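Local atomic coordinates of DUF2442 domain-containing protein (Nitrosomonas europaea, PDB entry 2AUW), a protein that is of unknown function but may bind DNA. Residues A16-L22 and F55-H59; R23-S27 and R76-Y80; E30-V36 and Y80-Q86. One frame throughout, in Å; residues are numbered along the deposited sequence. Where two conformers were deposited one is given.

Interaction 1. Residues A16-L22 and F55-H59; sequences ALAPYRL and FARVH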
loop_
_atom_site.group_PDB
_atom_site.type_symbol
_atom_site.label_atom_id
_atom_site.label_comp_id
_atom_site.label_asym_id
_atom_site.label_seq_id
_atom_site.Cartn_x
_atom_site.Cartn_y
_atom_site.Cartn_z
ATOM N N ALA B 16 -16.520 -4.725 -28.770
ATOM C CA ALA B 16 -16.055 -5.508 -29.906
ATOM C C ALA B 16 -16.048 -4.621 -31.135
ATOM O O ALA B 16 -17.091 -4.022 -31.485
ATOM C CB ALA B 16 -16.979 -6.696 -30.130
ATOM N N LEU B 17 -14.889 -4.501 -31.775
ATOM C CA LEU B 17 -14.807 -3.852 -33.073
ATOM C C LEU B 17 -14.942 -4.940 -34.167
ATOM O O LEU B 17 -15.413 -6.047 -33.890
ATOM C CB LEU B 17 -13.493 -3.067 -33.222
ATOM C CG LEU B 17 -13.149 -2.030 -32.133
ATOM C CD1 LEU B 17 -11.894 -1.253 -32.453
ATOM C CD2 LEU B 17 -14.310 -1.075 -31.895
ATOM N N ALA B 18 -14.513 -4.638 -35.390
ATOM C CA ALA B 18 -14.380 -5.689 -36.419
ATOM C C ALA B 18 -13.467 -6.843 -35.914
ATOM O O ALA B 18 -12.422 -6.581 -35.307
ATOM C CB ALA B 18 -13.852 -5.085 -37.705
ATOM N N PRO B 19 -13.878 -8.118 -36.120
ATOM C CA PRO B 19 -13.081 -9.250 -35.609
ATOM C C PRO B 19 -11.619 -9.179 -36.054
ATOM O O PRO B 19 -11.365 -8.951 -37.237
ATOM C CB PRO B 19 -13.769 -10.477 -36.212
ATOM C CG PRO B 19 -15.158 -10.029 -36.567
ATOM C CD PRO B 19 -15.103 -8.560 -36.822
ATOM N N TYR B 20 -10.657 -9.345 -35.136
ATOM C CA TYR B 20 -10.922 -9.687 -33.741
ATOM C C TYR B 20 -10.366 -8.630 -32.810
ATOM O O TYR B 20 -9.641 -8.939 -31.851
ATOM C CB TYR B 20 -10.348 -11.065 -33.404
ATOM C CG TYR B 20 -11.040 -12.140 -34.192
ATOM C CD1 TYR B 20 -10.506 -12.582 -35.418
ATOM C CD2 TYR B 20 -12.239 -12.683 -33.749
ATOM C CE1 TYR B 20 -11.152 -13.566 -36.174
ATOM C CE2 TYR B 20 -12.902 -13.674 -34.499
ATOM C CZ TYR B 20 -12.338 -14.109 -35.711
ATOM O OH TYR B 20 -12.988 -15.069 -36.455
ATOM N N ARG B 21 -10.701 -7.374 -33.099
ATOM C CA ARG B 21 -10.187 -6.231 -32.332
ATOM C C ARG B 21 -11.192 -5.728 -31.289
ATOM O O ARG B 21 -12.391 -5.668 -31.562
ATOM C CB ARG B 21 -9.799 -5.095 -33.274
ATOM C CG ARG B 21 -8.873 -4.053 -32.670
ATOM C CD ARG B 21 -8.266 -3.193 -33.754
ATOM N NE ARG B 21 -7.335 -2.179 -33.251
ATOM C CZ ARG B 21 -6.024 -2.367 -33.092
ATOM N NH1 ARG B 21 -5.479 -3.539 -33.390
ATOM N NH2 ARG B 21 -5.247 -1.381 -32.637
ATOM N N LEU B 22 -10.690 -5.370 -30.102
ATOM C CA LEU B 22 -11.523 -4.808 -29.021
ATOM C C LEU B 22 -11.094 -3.390 -28.718
ATOM O O LEU B 22 -9.958 -3.032 -28.960
ATOM C CB LEU B 22 -11.418 -5.658 -27.753
ATOM C CG LEU B 22 -11.747 -7.149 -27.803
ATOM C CD1 LEU B 22 -11.192 -7.819 -26.540
ATOM C CD2 LEU B 22 -13.256 -7.416 -28.001
ATOM N N PHE B 55 -18.244 -13.308 -31.124
ATOM C CA PHE B 55 -17.221 -12.318 -30.742
ATOM C C PHE B 55 -17.846 -10.980 -30.339
ATOM O O PHE B 55 -17.411 -10.339 -29.377
ATOM C CB PHE B 55 -16.244 -12.092 -31.903
ATOM C CG PHE B 55 -15.193 -11.055 -31.616
ATOM C CD1 PHE B 55 -14.099 -11.370 -30.812
ATOM C CD2 PHE B 55 -15.297 -9.769 -32.156
ATOM C CE1 PHE B 55 -13.121 -10.406 -30.529
ATOM C CE2 PHE B 55 -14.338 -8.811 -31.896
ATOM C CZ PHE B 55 -13.230 -9.141 -31.074
ATOM N N ALA B 56 -18.867 -10.568 -31.096
ATOM C CA ALA B 56 -19.609 -9.329 -30.847
ATOM C C ALA B 56 -20.258 -9.233 -29.467
ATOM O O ALA B 56 -20.650 -8.140 -29.048
ATOM C CB ALA B 56 -20.693 -9.147 -31.944
ATOM N N ARG B 57 -20.393 -10.363 -28.788
ATOM C CA ARG B 57 -21.047 -10.397 -27.479
ATOM C C ARG B 57 -20.084 -10.275 -26.285
ATOM O O ARG B 57 -20.441 -10.646 -25.169
ATOM C CB ARG B 57 -21.924 -11.648 -27.348
ATOM C CG ARG B 57 -23.015 -11.746 -28.426
ATOM C CD ARG B 57 -24.017 -12.849 -28.102
ATOM N NE ARG B 57 -23.648 -14.132 -28.708
ATOM C CZ ARG B 57 -24.117 -14.586 -29.873
ATOM N NH1 ARG B 57 -23.703 -15.763 -30.333
ATOM N NH2 ARG B 57 -24.993 -13.871 -30.582
ATOM N N VAL B 58 -18.869 -9.776 -26.544
ATOM C CA VAL B 58 -17.892 -9.422 -25.480
ATOM C C VAL B 58 -18.489 -8.428 -24.454
ATOM O O VAL B 58 -19.210 -7.459 -24.820
ATOM C CB VAL B 58 -16.591 -8.811 -26.066
ATOM C CG1 VAL B 58 -16.847 -7.417 -26.615
ATOM C CG2 VAL B 58 -15.449 -8.773 -25.022
ATOM N N HIS B 59 -18.178 -8.665 -23.180
ATOM C CA HIS B 59 -18.624 -7.757 -22.113
ATOM C C HIS B 59 -17.692 -7.918 -20.913
ATOM O O HIS B 59 -16.796 -8.764 -20.930
ATOM C CB HIS B 59 -20.042 -8.152 -21.696
ATOM C CG HIS B 59 -20.178 -9.611 -21.378
ATOM N ND1 HIS B 59 -20.412 -10.564 -22.350
ATOM C CD2 HIS B 59 -20.061 -10.285 -20.214
ATOM C CE1 HIS B 59 -20.464 -11.758 -21.787
ATOM N NE2 HIS B 59 -20.266 -11.612 -20.489
#
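Phe-55 turns its ring away from its own amide nitrogen (chi1 178°), off the end of helix 52-55 and into the bend made by residues 16-22, where Tyr-20, its own CG anti to the carbonyl carbon (chi1 -65°), turns a ring edge to meet it. The two rings form a T-shaped pair, planes at 85° and centroids 5.3 Å apart. Tyr-20 CD2 sits over one face of Phe-55, displaced toward the rim, 3.7 Å from Phe-55 CD1. A cis peptide precedes Tyr-20, and Pro-19 lays its CB over the centre of a tyrosine face, so that ring is packed by proline and phenylalanine at once.

The far end of the Phe-55 ring reaches the backbone of the bend: Leu-17 O lies at its edge, 3.6 Å from CE2, and Leu-22 CD2 comes obliquely to within 3.5 Å of CZ. Beside it, Val-58 CG1 touches Ala-16 CB at 3.6 Å, and Leu-22 CD2 bridges the valine and the phenylalanine. With a leucine in place of Phe-55, the Tyr-20 edge would probably lose the flat face it packs against, and a gap would open inside the bend. No hydrogen bond joins the two segments; the contact is apolar, while the type I turn from Phe-55 to Val-58 folds residues 55-59 back.

Around this packing, Tyr-20 OH bonds to Leu-50 O and its ring touches helix 37-42. Trp-69 and Val-67, the latter on strand 67-68, pack against Leu-22 and Val-58, joining the hairpin of strands 11-16 and 21-26 to the strand pair 59-60 and 67-68.

Interaction 2. Residues R23-S27 and R76-Y80; sequences RTTWS and RDNVY
Trp-26 and Tyr-80 meet as a T-shaped pair where helix 76-86 packs on the three-stranded antiparallel sheet of this alpha-beta domain. Tyr-80 directs its ring edge at the indole: CD1 stands over the centre of one face, 3.5 Å from Trp-26 CD2, and the tyrosine plane is turned 80° from that of the six-membered ring. Tyr-80 CB also leans on the outer end of the indole, 3.6 Å from Trp-26 CH2. With its CG anti to the backbone N, the tyrosine reaches across the indole instead of standing clear of it.

At the rim of the indole, near its plane, Trp-26 CH2 lies 3.3 Å from Arg-76 O. That carbonyl also accepts the helix bond from Tyr-80 N; the tryptophan rim abuts the first turn. Val-79 CG1 lies at the same rim, though more loosely, and also meets Thr-24 CG2 at 4.1 Å, which extends the apolar contact two residues back along the strand, on the same face.

The indole is also held by a bond within the strand: Trp-26 NE1 donates to Thr-24 OG1, with the acceptor tilted from the ring plane. Thr-24 OG1 is hydrogen-bonded in turn to Leu-32 O on the neighbouring strand 31-35, so the polar edge of the buried tryptophan is satisfied and tied to the sheet. Further out, Phe-7 forms an edge-to-face pair with Tyr-80, and Leu-11 touches both Trp-26 and Arg-76. Arg-76 carries its guanidinium away to the N-terminal segment, where NH1 bonds to Pro-9 O. The short strand and helix segments run at 112° to each other. The Trp-26 NE1 to Thr-24 OG1 bond is 2.8 Å long and bent to 142° at the hydrogen.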
loop_
_atom_site.group_PDB
_atom_site.type_symbol
_atom_site.label_atom_id
_atom_site.label_comp_id
_atom_site.label_asym_id
_atom_site.label_seq_id
_atom_site.Cartn_x
_atom_site.Cartn_y
_atom_site.Cartn_z
ATOM N N ARG B 23 -12.015 -2.559 -28.207
ATOM C CA ARG B 23 -11.648 -1.265 -27.667
ATOM C C ARG B 23 -11.906 -1.321 -26.145
ATOM O O ARG B 23 -12.997 -1.694 -25.715
ATOM C CB ARG B 23 -12.472 -0.134 -28.300
ATOM C CG ARG B 23 -12.097 1.229 -27.736
ATOM C CD ARG B 23 -13.029 2.332 -28.224
ATOM N NE ARG B 23 -13.181 2.281 -29.670
ATOM C CZ ARG B 23 -12.284 2.718 -30.550
ATOM N NH1 ARG B 23 -11.146 3.271 -30.137
ATOM N NH2 ARG B 23 -12.539 2.609 -31.857
ATOM N N THR B 24 -10.897 -0.972 -25.354
ATOM C CA THR B 24 -10.982 -1.138 -23.885
ATOM C C THR B 24 -10.805 0.234 -23.263
ATOM O O THR B 24 -9.925 0.970 -23.668
ATOM C CB THR B 24 -9.908 -2.118 -23.338
ATOM O OG1 THR B 24 -8.605 -1.700 -23.784
ATOM C CG2 THR B 24 -10.194 -3.540 -23.848
ATOM N N THR B 25 -11.654 0.555 -22.291
ATOM C CA THR B 25 -11.554 1.829 -21.559
ATOM C C THR B 25 -11.247 1.513 -20.091
ATOM O O THR B 25 -11.803 0.571 -19.511
ATOM C CB THR B 25 -12.871 2.653 -21.657
ATOM O OG1 THR B 25 -13.242 2.791 -23.044
ATOM C CG2 THR B 25 -12.674 4.028 -21.042
ATOM N N TRP B 26 -10.388 2.324 -19.511
ATOM C CA TRP B 26 -9.812 2.055 -18.204
ATOM C C TRP B 26 -10.004 3.248 -17.256
ATOM O O TRP B 26 -10.097 4.371 -17.705
ATOM C CB TRP B 26 -8.323 1.712 -18.351
ATOM C CG TRP B 26 -8.102 0.574 -19.355
ATOM C CD1 TRP B 26 -8.007 0.693 -20.720
ATOM C CD2 TRP B 26 -8.003 -0.827 -19.061
ATOM N NE1 TRP B 26 -7.845 -0.555 -21.303
ATOM C CE2 TRP B 26 -7.846 -1.508 -20.308
ATOM C CE3 TRP B 26 -8.022 -1.581 -17.870
ATOM C CZ2 TRP B 26 -7.693 -2.908 -20.390
ATOM C CZ3 TRP B 26 -7.868 -2.990 -17.950
ATOM C CH2 TRP B 26 -7.701 -3.628 -19.212
ATOM N N SER B 27 -10.014 2.967 -15.950
ATOM C CA SER B 27 -10.034 3.996 -14.898
ATOM C C SER B 27 -8.855 4.983 -14.921
ATOM O O SER B 27 -8.876 5.998 -14.182
ATOM C CB SER B 27 -10.078 3.307 -13.534
ATOM O OG SER B 27 -8.816 2.709 -13.283
ATOM N N ARG B 76 -8.348 -9.016 -16.969
ATOM C CA ARG B 76 -8.194 -7.617 -17.428
ATOM C C ARG B 76 -6.718 -7.202 -17.451
ATOM O O ARG B 76 -6.296 -6.481 -18.345
ATOM C CB ARG B 76 -9.050 -6.626 -16.606
ATOM C CG ARG B 76 -8.592 -6.454 -15.181
ATOM C CD ARG B 76 -9.486 -5.474 -14.488
ATOM N NE ARG B 76 -8.812 -4.661 -13.467
ATOM C CZ ARG B 76 -8.520 -5.074 -12.230
ATOM N NH1 ARG B 76 -7.921 -4.242 -11.369
ATOM N NH2 ARG B 76 -8.801 -6.320 -11.858
ATOM N N ASP B 77 -5.920 -7.731 -16.521
ATOM C CA ASP B 77 -4.513 -7.356 -16.438
ATOM C C ASP B 77 -3.741 -7.844 -17.670
ATOM O O ASP B 77 -2.879 -7.120 -18.191
ATOM C CB ASP B 77 -3.863 -7.822 -15.116
ATOM C CG ASP B 77 -3.993 -9.342 -14.871
ATOM O OD1 ASP B 77 -5.047 -9.935 -15.177
ATOM O OD2 ASP B 77 -3.010 -9.945 -14.396
ATOM N N ASN B 78 -4.001 -9.084 -18.095
ATOM C CA ASN B 78 -3.367 -9.598 -19.325
ATOM C C ASN B 78 -3.819 -8.788 -20.533
ATOM O O ASN B 78 -3.018 -8.438 -21.378
ATOM C CB ASN B 78 -3.706 -11.082 -19.535
ATOM C CG ASN B 78 -3.410 -11.914 -18.304
ATOM O OD1 ASN B 78 -2.336 -11.822 -17.720
ATOM N ND2 ASN B 78 -4.394 -12.671 -17.864
ATOM N N VAL B 79 -5.116 -8.490 -20.616
ATOM C CA VAL B 79 -5.616 -7.705 -21.776
ATOM C C VAL B 79 -4.943 -6.346 -21.855
ATOM O O VAL B 79 -4.509 -5.914 -22.918
ATOM C CB VAL B 79 -7.150 -7.554 -21.789
ATOM C CG1 VAL B 79 -7.545 -6.581 -22.920
ATOM C CG2 VAL B 79 -7.797 -8.932 -22.018
ATOM N N TYR B 80 -4.820 -5.686 -20.693
ATOM C CA TYR B 80 -4.089 -4.414 -20.629
ATOM C C TYR B 80 -2.642 -4.550 -21.153
ATOM O O TYR B 80 -2.187 -3.766 -22.013
ATOM C CB TYR B 80 -4.143 -3.897 -19.178
ATOM C CG TYR B 80 -3.669 -2.502 -18.988
ATOM C CD1 TYR B 80 -4.562 -1.412 -19.127
ATOM C CD2 TYR B 80 -2.355 -2.242 -18.635
ATOM C CE1 TYR B 80 -4.134 -0.112 -18.926
ATOM C CE2 TYR B 80 -1.910 -0.935 -18.452
ATOM C CZ TYR B 80 -2.815 0.120 -18.600
ATOM O OH TYR B 80 -2.341 1.387 -18.385
#

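Interaction 3. Residues E30-V36 and Y80-Q86; sequences EVLEVDV and YAWAKEQ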
loop_
_atom_site.group_PDB
_atom_site.type_symbol
_atom_site.label_atom_id
_atom_site.label_comp_id
_atom_site.label_asym_id
_atom_site.label_seq_id
_atom_site.Cartn_x
_atom_site.Cartn_y
_atom_site.Cartn_z
ATOM N N GLU B 30 -7.334 5.939 -20.094
ATOM C CA GLU B 30 -6.873 5.369 -21.369
ATOM C C GLU B 30 -7.967 4.634 -22.117
ATOM O O GLU B 30 -8.809 3.962 -21.530
ATOM C CB GLU B 30 -5.663 4.433 -21.172
ATOM C CG GLU B 30 -4.439 5.088 -20.636
ATOM C CD GLU B 30 -3.483 4.035 -20.097
ATOM O OE1 GLU B 30 -3.867 3.327 -19.143
ATOM O OE2 GLU B 30 -2.409 3.882 -20.684
ATOM N N VAL B 31 -7.941 4.769 -23.430
ATOM C CA VAL B 31 -8.814 4.028 -24.327
ATOM C C VAL B 31 -7.853 3.303 -25.284
ATOM O O VAL B 31 -7.096 3.930 -26.012
ATOM C CB VAL B 31 -9.794 4.942 -25.099
ATOM C CG1 VAL B 31 -10.654 4.096 -26.056
ATOM C CG2 VAL B 31 -10.692 5.694 -24.123
ATOM N N LEU B 32 -7.800 1.987 -25.162
ATOM C CA LEU B 32 -6.759 1.193 -25.841
ATOM C C LEU B 32 -7.426 0.114 -26.667
ATOM O O LEU B 32 -8.339 -0.557 -26.213
ATOM C CB LEU B 32 -5.827 0.520 -24.814
ATOM C CG LEU B 32 -5.209 1.381 -23.716
ATOM C CD1 LEU B 32 -4.476 0.487 -22.732
ATOM C CD2 LEU B 32 -4.268 2.376 -24.338
ATOM N N GLU B 33 -6.938 -0.077 -27.876
ATOM C CA GLU B 33 -7.438 -1.150 -28.713
ATOM C C GLU B 33 -6.446 -2.310 -28.673
ATOM O O GLU B 33 -5.251 -2.133 -28.443
ATOM C CB GLU B 33 -7.675 -0.678 -30.161
ATOM C CG GLU B 33 -8.826 0.389 -30.298
ATOM C CD GLU B 33 -9.071 0.869 -31.739
ATOM O OE1 GLU B 33 -8.534 0.266 -32.696
ATOM O OE2 GLU B 33 -9.831 1.860 -31.903
ATOM N N VAL B 34 -6.965 -3.499 -28.925
ATOM C CA VAL B 34 -6.120 -4.689 -28.796
ATOM C C VAL B 34 -6.705 -5.812 -29.645
ATOM O O VAL B 34 -7.932 -6.047 -29.638
ATOM C CB VAL B 34 -6.040 -5.133 -27.312
ATOM C CG1 VAL B 34 -7.416 -5.487 -26.771
ATOM C CG2 VAL B 34 -5.013 -6.318 -27.122
ATOM N N ASP B 35 -5.828 -6.520 -30.345
ATOM C CA ASP B 35 -6.249 -7.683 -31.138
ATOM C C ASP B 35 -6.132 -8.922 -30.267
ATOM O O ASP B 35 -5.105 -9.126 -29.584
ATOM C CB ASP B 35 -5.356 -7.816 -32.366
ATOM C CG ASP B 35 -5.959 -8.713 -33.432
ATOM O OD1 ASP B 35 -6.102 -9.917 -33.202
ATOM O OD2 ASP B 35 -6.299 -8.193 -34.500
ATOM N N VAL B 36 -7.183 -9.737 -30.260
ATOM C CA VAL B 36 -7.168 -10.999 -29.517
ATOM C C VAL B 36 -7.317 -12.221 -30.446
ATOM O O VAL B 36 -7.512 -13.313 -29.963
ATOM C CB VAL B 36 -8.228 -11.077 -28.381
ATOM C CG1 VAL B 36 -7.886 -10.097 -27.256
ATOM C CG2 VAL B 36 -9.666 -10.814 -28.937
ATOM N N TYR B 80 -4.820 -5.686 -20.693
ATOM C CA TYR B 80 -4.089 -4.414 -20.629
ATOM C C TYR B 80 -2.642 -4.550 -21.153
ATOM O O TYR B 80 -2.187 -3.766 -22.013
ATOM C CB TYR B 80 -4.143 -3.897 -19.178
ATOM C CG TYR B 80 -3.669 -2.502 -18.988
ATOM C CD1 TYR B 80 -4.562 -1.412 -19.127
ATOM C CD2 TYR B 80 -2.355 -2.242 -18.635
ATOM C CE1 TYR B 80 -4.134 -0.112 -18.926
ATOM C CE2 TYR B 80 -1.910 -0.935 -18.452
ATOM C CZ TYR B 80 -2.815 0.120 -18.600
ATOM O OH TYR B 80 -2.341 1.387 -18.385
ATOM N N ALA B 81 -1.916 -5.547 -20.634
ATOM C CA ALA B 81 -0.543 -5.835 -21.095
ATOM C C ALA B 81 -0.451 -6.042 -22.617
ATOM O O ALA B 81 0.470 -5.500 -23.264
ATOM C CB ALA B 81 0.013 -7.055 -20.380
ATOM N N TRP B 82 -1.386 -6.809 -23.171
ATOM C CA TRP B 82 -1.369 -7.099 -24.631
ATOM C C TRP B 82 -1.609 -5.829 -25.413
ATOM O O TRP B 82 -1.008 -5.625 -26.471
ATOM C CB TRP B 82 -2.440 -8.114 -25.026
ATOM C CG TRP B 82 -2.376 -9.388 -24.270
ATOM C CD1 TRP B 82 -1.296 -9.865 -23.588
ATOM C CD2 TRP B 82 -3.417 -10.350 -24.107
ATOM N NE1 TRP B 82 -1.602 -11.061 -22.991
ATOM C CE2 TRP B 82 -2.897 -11.383 -23.289
ATOM C CE3 TRP B 82 -4.746 -10.446 -24.558
ATOM C CZ2 TRP B 82 -3.658 -12.492 -22.912
ATOM C CZ3 TRP B 82 -5.489 -11.553 -24.199
ATOM C CH2 TRP B 82 -4.939 -12.561 -23.362
ATOM N N ALA B 83 -2.476 -4.961 -24.875
ATOM C CA ALA B 83 -2.793 -3.716 -25.557
ATOM C C ALA B 83 -1.534 -2.867 -25.619
ATOM O O ALA B 83 -1.200 -2.280 -26.676
ATOM C CB ALA B 83 -3.933 -2.968 -24.821
ATOM N N LYS B 84 -0.818 -2.787 -24.489
ATOM C CA LYS B 84 0.454 -2.021 -24.455
ATOM C C LYS B 84 1.503 -2.604 -25.423
ATOM O O LYS B 84 2.113 -1.884 -26.245
ATOM C CB LYS B 84 1.022 -1.952 -23.034
ATOM C CG LYS B 84 0.189 -1.075 -22.070
ATOM C CD LYS B 84 -0.199 0.246 -22.738
ATOM C CE LYS B 84 -1.094 1.109 -21.853
ATOM N NZ LYS B 84 -0.202 1.924 -21.028
ATOM N N GLU B 85 1.706 -3.913 -25.323
ATOM C CA GLU B 85 2.686 -4.630 -26.145
ATOM C C GLU B 85 2.397 -4.472 -27.649
ATOM O O GLU B 85 3.301 -4.148 -28.450
ATOM C CB GLU B 85 2.717 -6.091 -25.697
ATOM C CG GLU B 85 3.343 -6.266 -24.288
ATOM C CD GLU B 85 3.068 -7.621 -23.681
ATOM O OE1 GLU B 85 2.643 -8.516 -24.449
ATOM O OE2 GLU B 85 3.285 -7.815 -22.450
ATOM N N GLN B 86 1.136 -4.591 -28.020
ATOM C CA GLN B 86 0.741 -4.405 -29.421
ATOM C C GLN B 86 0.944 -2.975 -29.939
ATOM O O GLN B 86 1.030 -2.770 -31.150
ATOM C CB GLN B 86 -0.701 -4.857 -29.650
ATOM C CG GLN B 86 -0.893 -6.350 -29.562
ATOM C CD GLN B 86 -2.337 -6.737 -29.728
ATOM O OE1 GLN B 86 -3.135 -5.981 -30.297
ATOM N NE2 GLN B 86 -2.698 -7.909 -29.215
HETATM O O HOH W 1 -2.538 -1.618 -28.863
#
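Glu-30 and Lys-84 cross at about a right angle where helix 76-86 lies across strand 31-35, an outer strand of the antiparallel sheet in this alpha-beta fold; the short segments run at 87° to each other. The extended glutamate divides its carboxylate between two partners. OE2 takes the salt bridge from Lys-84 NZ at 3.0 Å, and OE1 accepts a hydrogen bond from Tyr-80 OH at 2.6 Å, each oxygen using its syn lone pair. The carboxylate is turned 62° from the tyrosine ring, with OE1 at the ring edge. Two donors, and a third in Thr-28 OG1, hold the group against turning. Lys-84, bent at chi2 and chi4, starts away from the strand and curls back, laying CE 3.5 Å from Leu-32 CD1; the leucine packs against the aliphatic end of the lysine, next to the ion pair.

In the middle, the small Ala-83 lets the backbones come close, its CB 3.9 Å from Val-34 CB. Val-34 CG2 (anti to the backbone N) reaches past it to Trp-82 CB and the amide of Gln-86, while Val-36 CG1 approaches the edge of the Trp-82 ring. A water donates to both Glu-33 O and Ala-83 O, bridging strand and helix.

Farther along the helix, Gln-86 stretches out to the strand and uses its amide like a strand neighbour. NE2 donates to Asp-35 O at 2.7 Å, nearly in the amide plane, and both bonds meet their carbonyl acceptors on a lone pair in the carbonyl plane. The second, from Asp-35 N to Gln-86 OE1, is also 2.7 Å and almost straight at 174°.

All three contacts draw on one antiparallel sheet. Interactions 1 and 2 use successive parts of strand 21-26, and interaction 3 takes its neighbour, strand 31-35; interactions 2 and 3 share helix 76-86 and Tyr-80, their centres only about 7 Å apart. The centre of interaction 1 lies about 14 Å from that of interaction 2 and about 13 Å from that of interaction 3, at the end of the sheet where residues 55-59 pack. Along the chain the three sheet segments come first, then 55-59, then the helix, so the pairings cross. Salt bridges from Arg-21 and Arg-23 to Glu-33 join strands 21-26 and 31-35, and all six segments fall within the DUF2442 region.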